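Local coordinates for protein FAD-dependent pyridine nucleotide-disulphide oxidoreductase (Desulfovibrio vulgaris, PDB 3IWA) that probably uses FAD to carry electrons from a reduced pyridine nucleotide such as NADH or NADPH to a further acceptor, as in the pyridine nucleotide-disulphide oxidoreductases, at residues N259-L262 / A263-A266; R237-D241 / K242-D246; N126-V130 / E131-L135. One frame throughout, in Å; residues are numbered along the deposited sequence.

Contact 1. Residues N259-L262 / A263-A266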
loop_
_atom_site.group_PDB
_atom_site.type_symbol
_atom_site.label_atom_id
_atom_site.label_comp_id
_atom_site.label_asym_id
_atom_site.label_seq_id
_atom_site.Cartn_x
_atom_site.Cartn_y
_atom_site.Cartn_z
ATOM N N ASN A 259 -11.095 -29.768 6.047
ATOM C CA ASN A 259 -11.999 -30.651 6.790
ATOM C C ASN A 259 -13.272 -31.002 5.991
ATOM O O ASN A 259 -14.360 -30.679 6.413
ATOM C CB ASN A 259 -12.384 -29.963 8.113
ATOM C CG ASN A 259 -13.146 -30.905 9.095
ATOM O OD1 ASN A 259 -13.115 -32.109 8.934
ATOM N ND2 ASN A 259 -13.809 -30.331 10.118
ATOM N N THR A 260 -13.108 -31.694 4.866
ATOM C CA THR A 260 -14.135 -31.793 3.805
ATOM C C THR A 260 -14.843 -33.187 3.593
ATOM O O THR A 260 -15.519 -33.406 2.575
ATOM C CB THR A 260 -13.522 -31.320 2.458
ATOM O OG1 THR A 260 -12.317 -32.029 2.246
ATOM C CG2 THR A 260 -13.183 -29.836 2.501
ATOM N N GLN A 261 -14.752 -34.087 4.570
ATOM C CA GLN A 261 -15.426 -35.393 4.449
ATOM C C GLN A 261 -16.902 -35.281 4.026
ATOM O O GLN A 261 -17.352 -36.001 3.146
ATOM C CB GLN A 261 -15.326 -36.222 5.724
ATOM C CG GLN A 261 -15.820 -37.690 5.542
ATOM C CD GLN A 261 -14.957 -38.517 4.550
ATOM O OE1 GLN A 261 -13.729 -38.451 4.590
ATOM N NE2 GLN A 261 -15.608 -39.309 3.673
ATOM N N LEU A 262 -17.617 -34.354 4.639
ATOM C CA LEU A 262 -19.006 -34.049 4.327
ATOM C C LEU A 262 -19.219 -33.583 2.884
ATOM O O LEU A 262 -20.207 -33.918 2.265
ATOM C CB LEU A 262 -19.508 -32.998 5.319
ATOM C CG LEU A 262 -21.011 -32.736 5.375
ATOM C CD1 LEU A 262 -21.799 -33.863 6.089
ATOM C CD2 LEU A 262 -21.285 -31.398 6.054
ATOM N N ALA A 263 -18.304 -32.808 2.335
ATOM C CA ALA A 263 -18.396 -32.425 0.928
ATOM C C ALA A 263 -18.120 -33.621 0.045
ATOM O O ALA A 263 -18.779 -33.807 -0.985
ATOM C CB ALA A 263 -17.399 -31.307 0.589
ATOM N N ARG A 264 -17.119 -34.400 0.437
ATOM C CA ARG A 264 -16.724 -35.593 -0.305
ATOM C C ARG A 264 -17.895 -36.583 -0.419
ATOM O O ARG A 264 -18.240 -37.017 -1.518
ATOM C CB ARG A 264 -15.527 -36.291 0.362
ATOM C CG ARG A 264 -14.967 -37.428 -0.492
ATOM C CD ARG A 264 -13.712 -38.137 0.078
ATOM N NE ARG A 264 -12.570 -37.239 0.277
ATOM C CZ ARG A 264 -11.717 -36.830 -0.670
ATOM N NH1 ARG A 264 -11.841 -37.239 -1.926
ATOM N NH2 ARG A 264 -10.711 -36.012 -0.346
ATOM N N ASP A 265 -18.497 -36.915 0.720
ATOM C CA ASP A 265 -19.642 -37.830 0.763
ATOM C C ASP A 265 -20.824 -37.318 -0.074
ATOM O O ASP A 265 -21.577 -38.096 -0.626
ATOM C CB ASP A 265 -20.111 -38.034 2.210
ATOM C CG ASP A 265 -19.041 -38.697 3.100
ATOM O OD1 ASP A 265 -18.100 -39.332 2.584
ATOM O OD2 ASP A 265 -19.143 -38.573 4.330
ATOM N N ALA A 266 -20.966 -35.996 -0.151
ATOM C CA ALA A 266 -22.070 -35.373 -0.868
ATOM C C ALA A 266 -21.854 -35.390 -2.376
ATOM O O ALA A 266 -22.797 -35.204 -3.115
ATOM C CB ALA A 266 -22.285 -33.972 -0.377
#
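Gln-261 sends its CG anti to the backbone N (chi1 -170°) and then bends at chi2, while Asp-265, one turn on, holds its CG beside its own backbone N (chi1 -63°); together these torsions bring the amide of the first to the carboxylate of the second. Gln-261 NE2 donates to Asp-265 OD1 at 2.7 Å, meeting the oxygen on its syn side but out of the carboxylate plane; the amide and carboxylate planes are 50° apart. The other carboxylate oxygen, Asp-265 OD2, lies alongside the glutamine chain, 3.6 Å from Gln-261 CG. Both residues are exposed, and the bond runs on the outer surface of the helix, beside the backbone bond from Asp-265 N to Gln-261 O (2.8 Å).

Thr-260 occupies the N-cap position, yet its hydroxyl makes no capping bond; OG1 is hydrogen-bonded to the carbonyl of Gly-274 instead. Its own carbonyl starts the helix: Arg-264 N reaches Thr-260 O at 2.8 Å in a nearly straight bond, and Ala-263 N adds a weak one to the same oxygen. Farther along, Ala-266 N lies 3.3 Å from Leu-262 O and approaches from above the carbonyl plane, a less direct bond than the two before it.

The buried side of the turn is apolar, Leu-262 resting on Ala-89 and Ile-92 of strand 87-93 and Ala-263 on Leu-270 and Ile-276. An i to i+4 glutamine-aspartate pair outside and small or branched apolar residues inside mark the helix that opens at Gln-261 as a short amphipathic surface helix, here following strand 256-258.

Contact 2. Residues R237-D241 / K242-D246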
loop_
_atom_site.group_PDB
_atom_site.type_symbol
_atom_site.label_atom_id
_atom_site.label_comp_id
_atom_site.label_asym_id
_atom_site.label_seq_id
_atom_site.Cartn_x
_atom_site.Cartn_y
_atom_site.Cartn_z
ATOM N N ARG A 237 7.107 -35.370 27.236
ATOM C CA ARG A 237 8.343 -35.228 26.470
ATOM C C ARG A 237 8.095 -35.314 24.955
ATOM O O ARG A 237 7.274 -36.099 24.492
ATOM C CB ARG A 237 9.357 -36.300 26.890
ATOM C CG ARG A 237 9.817 -36.226 28.348
ATOM C CD ARG A 237 10.732 -37.406 28.715
ATOM N NE ARG A 237 10.014 -38.696 28.636
ATOM C CZ ARG A 237 9.165 -39.157 29.564
ATOM N NH1 ARG A 237 8.559 -40.334 29.390
ATOM N NH2 ARG A 237 8.909 -38.452 30.665
ATOM N N VAL A 238 8.801 -34.483 24.195
ATOM C CA VAL A 238 8.871 -34.641 22.730
ATOM C C VAL A 238 10.242 -35.197 22.336
ATOM O O VAL A 238 11.280 -34.647 22.668
ATOM C CB VAL A 238 8.659 -33.303 21.982
ATOM C CG1 VAL A 238 8.727 -33.529 20.444
ATOM C CG2 VAL A 238 7.346 -32.636 22.434
ATOM N N ILE A 239 10.249 -36.296 21.616
ATOM C CA ILE A 239 11.530 -36.870 21.155
ATOM C C ILE A 239 11.663 -36.516 19.708
ATOM O O ILE A 239 10.818 -36.875 18.916
ATOM C CB ILE A 239 11.603 -38.436 21.301
ATOM C CG1 ILE A 239 11.030 -38.866 22.665
ATOM C CG2 ILE A 239 13.050 -38.915 21.068
ATOM C CD1 ILE A 239 11.702 -38.178 23.883
ATOM N N THR A 240 12.734 -35.823 19.380
ATOM C CA THR A 240 13.059 -35.548 18.004
ATOM C C THR A 240 14.148 -36.517 17.568
ATOM O O THR A 240 14.613 -37.327 18.387
ATOM C CB THR A 240 13.497 -34.093 17.809
ATOM O OG1 THR A 240 14.799 -33.888 18.355
ATOM C CG2 THR A 240 12.487 -33.122 18.473
ATOM N N ASP A 241 14.533 -36.456 16.289
ATOM C CA ASP A 241 15.668 -37.249 15.786
ATOM C C ASP A 241 17.024 -36.711 16.263
ATOM O O ASP A 241 18.082 -37.294 15.962
ATOM C CB ASP A 241 15.653 -37.382 14.245
ATOM C CG ASP A 241 15.725 -36.023 13.496
ATOM O OD1 ASP A 241 15.555 -34.936 14.118
ATOM O OD2 ASP A 241 15.940 -36.057 12.258
ATOM N N LYS A 242 17.006 -35.618 17.015
ATOM C CA LYS A 242 18.231 -35.008 17.505
ATOM C C LYS A 242 18.305 -34.808 19.024
ATOM O O LYS A 242 19.396 -34.582 19.553
ATOM C CB LYS A 242 18.419 -33.669 16.800
ATOM C CG LYS A 242 18.658 -33.829 15.283
ATOM C CD LYS A 242 19.212 -32.549 14.655
ATOM C CE LYS A 242 19.183 -32.613 13.113
ATOM N NZ LYS A 242 19.492 -31.282 12.433
ATOM N N ARG A 243 17.165 -34.859 19.722
ATOM C CA ARG A 243 17.149 -34.599 21.157
ATOM C C ARG A 243 15.846 -35.020 21.816
ATOM O O ARG A 243 14.905 -35.465 21.150
ATOM C CB ARG A 243 17.445 -33.115 21.452
ATOM C CG ARG A 243 16.237 -32.152 21.316
ATOM C CD ARG A 243 16.640 -30.713 20.923
ATOM N NE ARG A 243 17.254 -30.680 19.589
ATOM C CZ ARG A 243 18.465 -30.190 19.293
ATOM N NH1 ARG A 243 18.896 -30.229 18.046
ATOM N NH2 ARG A 243 19.244 -29.638 20.213
ATOM N N THR A 244 15.825 -34.868 23.137
ATOM C CA THR A 244 14.632 -35.049 23.955
ATOM C C THR A 244 14.300 -33.705 24.611
ATOM O O THR A 244 15.173 -33.077 25.214
ATOM C CB THR A 244 14.842 -36.133 25.050
ATOM O OG1 THR A 244 15.009 -37.412 24.426
ATOM C CG2 THR A 244 13.638 -36.196 26.026
ATOM N N LEU A 245 13.047 -33.260 24.459
ATOM C CA LEU A 245 12.582 -32.001 25.048
ATOM C C LEU A 245 11.467 -32.318 26.019
ATOM O O LEU A 245 10.564 -33.096 25.720
ATOM C CB LEU A 245 12.038 -31.054 23.968
ATOM C CG LEU A 245 12.994 -30.582 22.868
ATOM C CD1 LEU A 245 12.241 -30.165 21.631
ATOM C CD2 LEU A 245 13.889 -29.454 23.371
ATOM N N ASP A 246 11.533 -31.722 27.190
ATOM C CA ASP A 246 10.408 -31.793 28.115
ATOM C C ASP A 246 9.312 -30.822 27.643
ATOM O O ASP A 246 9.595 -29.652 27.367
ATOM C CB ASP A 246 10.839 -31.425 29.553
ATOM C CG ASP A 246 11.803 -32.443 30.186
ATOM O OD1 ASP A 246 11.513 -33.660 30.190
ATOM O OD2 ASP A 246 12.833 -31.996 30.730
#
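Strands 237-240 and 244-246 run antiparallel, with 161° between their directions and 4.6 Å between their axes at the closest point, as the two arms of a beta hairpin. Val-238 and Leu-245 form the hydrogen-bonded pair, with Val-238 N to Leu-245 O at 2.7 Å and Leu-245 N to Val-238 O at 2.9 Å. Arg-237 with Asp-246 and Ile-239 with Thr-244 are the non-hydrogen-bonded pairs beside it. Toward the turn, Thr-240 N bonds to Arg-243 O.

The hydroxyl of Thr-240 closes the turn. Placed between its backbone N and carbonyl carbon (chi1 73°), Thr-240 OG1 accepts from Arg-243 N at 2.9 Å and from Lys-242 N at 3.1 Å. It is also bonded to Glu-223, which takes a salt bridge from Arg-243 NE.

On the face of Ile-239 and Thr-244 the side chains lie side by side, and Ile-239 CD1 comes within 3.5 Å of Thr-244 CG2. Arg-237 passes Asp-246 with its aliphatic part, Arg-237 CG 3.6 Å from Asp-246 OD1, while its guanidinium leads away. Val-238 and Leu-245 occupy the other face and rest on Val-163 of strand 161-165.

Thr-240 OG1 thus holds two backbone N-H groups of the turn and shares Glu-223 with Arg-243, while Arg-237 is engaged by Glu-229 and Glu-231; the negative charges of these glutamates would probably offset those of both guanidinium groups.

Contact 3. Residues N126-V130 / E131-L135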
loop_
_atom_site.group_PDB
_atom_site.type_symbol
_atom_site.label_atom_id
_atom_site.label_comp_id
_atom_site.label_asym_id
_atom_site.label_seq_id
_atom_site.Cartn_x
_atom_site.Cartn_y
_atom_site.Cartn_z
ATOM N N ASN A 126 -2.570 -31.122 10.468
ATOM C CA ASN A 126 -1.764 -32.254 10.023
ATOM C C ASN A 126 -1.061 -32.870 11.259
ATOM O O ASN A 126 -0.452 -32.163 12.097
ATOM C CB ASN A 126 -0.734 -31.837 8.968
ATOM C CG ASN A 126 -1.352 -31.552 7.586
ATOM O OD1 ASN A 126 -2.545 -31.759 7.346
ATOM N ND2 ASN A 126 -0.513 -31.084 6.667
ATOM N N ARG A 127 -1.174 -34.184 11.375
ATOM C CA ARG A 127 -0.660 -34.901 12.546
ATOM C C ARG A 127 0.357 -35.912 12.057
ATOM O O ARG A 127 0.006 -36.760 11.262
ATOM C CB ARG A 127 -1.819 -35.601 13.261
ATOM C CG ARG A 127 -1.901 -35.304 14.732
ATOM C CD ARG A 127 -3.315 -34.937 15.150
ATOM N NE ARG A 127 -3.404 -34.888 16.612
ATOM C CZ ARG A 127 -4.354 -34.264 17.301
ATOM N NH1 ARG A 127 -4.324 -34.287 18.632
ATOM N NH2 ARG A 127 -5.326 -33.611 16.674
ATOM N N PRO A 128 1.629 -35.795 12.496
ATOM C CA PRO A 128 2.645 -36.786 12.147
ATOM C C PRO A 128 2.225 -38.186 12.595
ATOM O O PRO A 128 1.697 -38.330 13.695
ATOM C CB PRO A 128 3.868 -36.343 12.952
ATOM C CG PRO A 128 3.668 -34.940 13.228
ATOM C CD PRO A 128 2.191 -34.724 13.333
ATOM N N PRO A 129 2.453 -39.208 11.743
ATOM C CA PRO A 129 2.054 -40.588 12.072
ATOM C C PRO A 129 3.039 -41.225 13.050
ATOM O O PRO A 129 3.764 -42.176 12.715
ATOM C CB PRO A 129 2.054 -41.288 10.718
ATOM C CG PRO A 129 3.105 -40.523 9.909
ATOM C CD PRO A 129 3.188 -39.129 10.467
ATOM N N VAL A 130 3.020 -40.673 14.259
ATOM C CA VAL A 130 3.947 -40.990 15.319
ATOM C C VAL A 130 3.170 -41.285 16.595
ATOM O O VAL A 130 2.019 -40.868 16.772
ATOM C CB VAL A 130 4.914 -39.815 15.622
ATOM C CG1 VAL A 130 5.791 -39.488 14.408
ATOM C CG2 VAL A 130 4.141 -38.601 16.075
ATOM N N GLU A 131 3.852 -41.980 17.487
ATOM C CA GLU A 131 3.316 -42.471 18.747
ATOM C C GLU A 131 3.069 -41.303 19.711
ATOM O O GLU A 131 3.861 -40.366 19.771
ATOM C CB GLU A 131 4.338 -43.473 19.303
ATOM C CG GLU A 131 4.062 -44.083 20.660
ATOM C CD GLU A 131 5.221 -44.989 21.109
ATOM O OE1 GLU A 131 5.554 -45.933 20.360
ATOM O OE2 GLU A 131 5.813 -44.744 22.191
ATOM N N GLY A 132 1.950 -41.340 20.427
ATOM C CA GLY A 132 1.679 -40.351 21.468
ATOM C C GLY A 132 0.946 -39.107 20.992
ATOM O O GLY A 132 0.712 -38.185 21.764
ATOM N N MET A 133 0.545 -39.092 19.726
ATOM C CA MET A 133 -0.224 -37.966 19.188
ATOM C C MET A 133 -1.674 -37.947 19.712
ATOM O O MET A 133 -2.512 -37.180 19.205
ATOM C CB MET A 133 -0.176 -37.973 17.648
ATOM C CG MET A 133 1.119 -37.356 17.079
ATOM S SD MET A 133 1.215 -35.565 17.284
ATOM C CE MET A 133 2.984 -35.322 17.390
ATOM N N ASP A 134 -1.949 -38.788 20.718
ATOM C CA ASP A 134 -3.264 -38.911 21.369
ATOM C C ASP A 134 -3.256 -38.466 22.829
ATOM O O ASP A 134 -4.274 -38.569 23.498
ATOM C CB ASP A 134 -3.775 -40.366 21.304
ATOM C CG ASP A 134 -2.791 -41.382 21.930
ATOM O OD1 ASP A 134 -3.250 -42.236 22.735
ATOM O OD2 ASP A 134 -1.567 -41.323 21.626
ATOM N N LEU A 135 -2.125 -37.967 23.321
ATOM C CA LEU A 135 -2.006 -37.627 24.734
ATOM C C LEU A 135 -2.701 -36.320 25.020
ATOM O O LEU A 135 -2.836 -35.464 24.144
ATOM C CB LEU A 135 -0.540 -37.509 25.145
ATOM C CG LEU A 135 0.308 -38.780 25.068
ATOM C CD1 LEU A 135 1.758 -38.404 25.156
ATOM C CD2 LEU A 135 -0.085 -39.770 26.173
#
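Met-133 reaches back over the chain before it and overlaps Val-130, Pro-128 and Arg-127 in turn. Met-133 CG presses on Val-130 CG2 at 3.4 Å, tighter than a usual carbon-carbon contact, the two side chains crossing at a slant. The chain bends at chi2 (-71°), which brings the sulfur in beside the proline ring; Met-133 SD and Pro-128 CD are 4.2 Å apart, and the two side chains cross at about a right angle. Met-133 SD also lies 4.0 Å from Arg-127 CG, and Met-133 CE returns to Val-130 CG2.

The backbone that permits this doubling back is a series of tight turns in the loop between strands 123-125 and 138-140: an inverse gamma turn centred on Pro-129, a type II turn from Val-130 to Met-133 with Gly-132 at its third position, and a type I turn from Gly-132 to Leu-135. Leu-252 of strand 249-252 touches both Met-133 and Arg-127, and Leu-228 of strand 225-230 also packs on the methionine.

Polar contact between the segments is slight. Arg-127 NH1 gives a weak hydrogen bond to Met-133 O, 3.5 Å long, and the carbonyl oxygen sits oblique to the guanidinium.

Along the chain the order is contact 3, contact 2, contact 1, all within the pyridine nucleotide-disulphide oxidoreductase region of the chain. Contacts 2 and 3 are neighbours, their centres 14 Å apart and nearest atoms about 6 Å; strand 225-230 joins them, pairing with strand 235-240 of the hairpin and touching the loop 126-135. Both also adjoin the parallel sheet containing strands 161-165 and 249-252, which probably belongs to the nucleotide-binding part of the fold. Contact 1 stands apart, with its centre 23 Å from that of contact 3 and 36 Å from that of contact 2. After the hairpin the chain runs through strands 249-252 and 256-258 to the helix of contact 1, which packs on the much earlier strand 87-93.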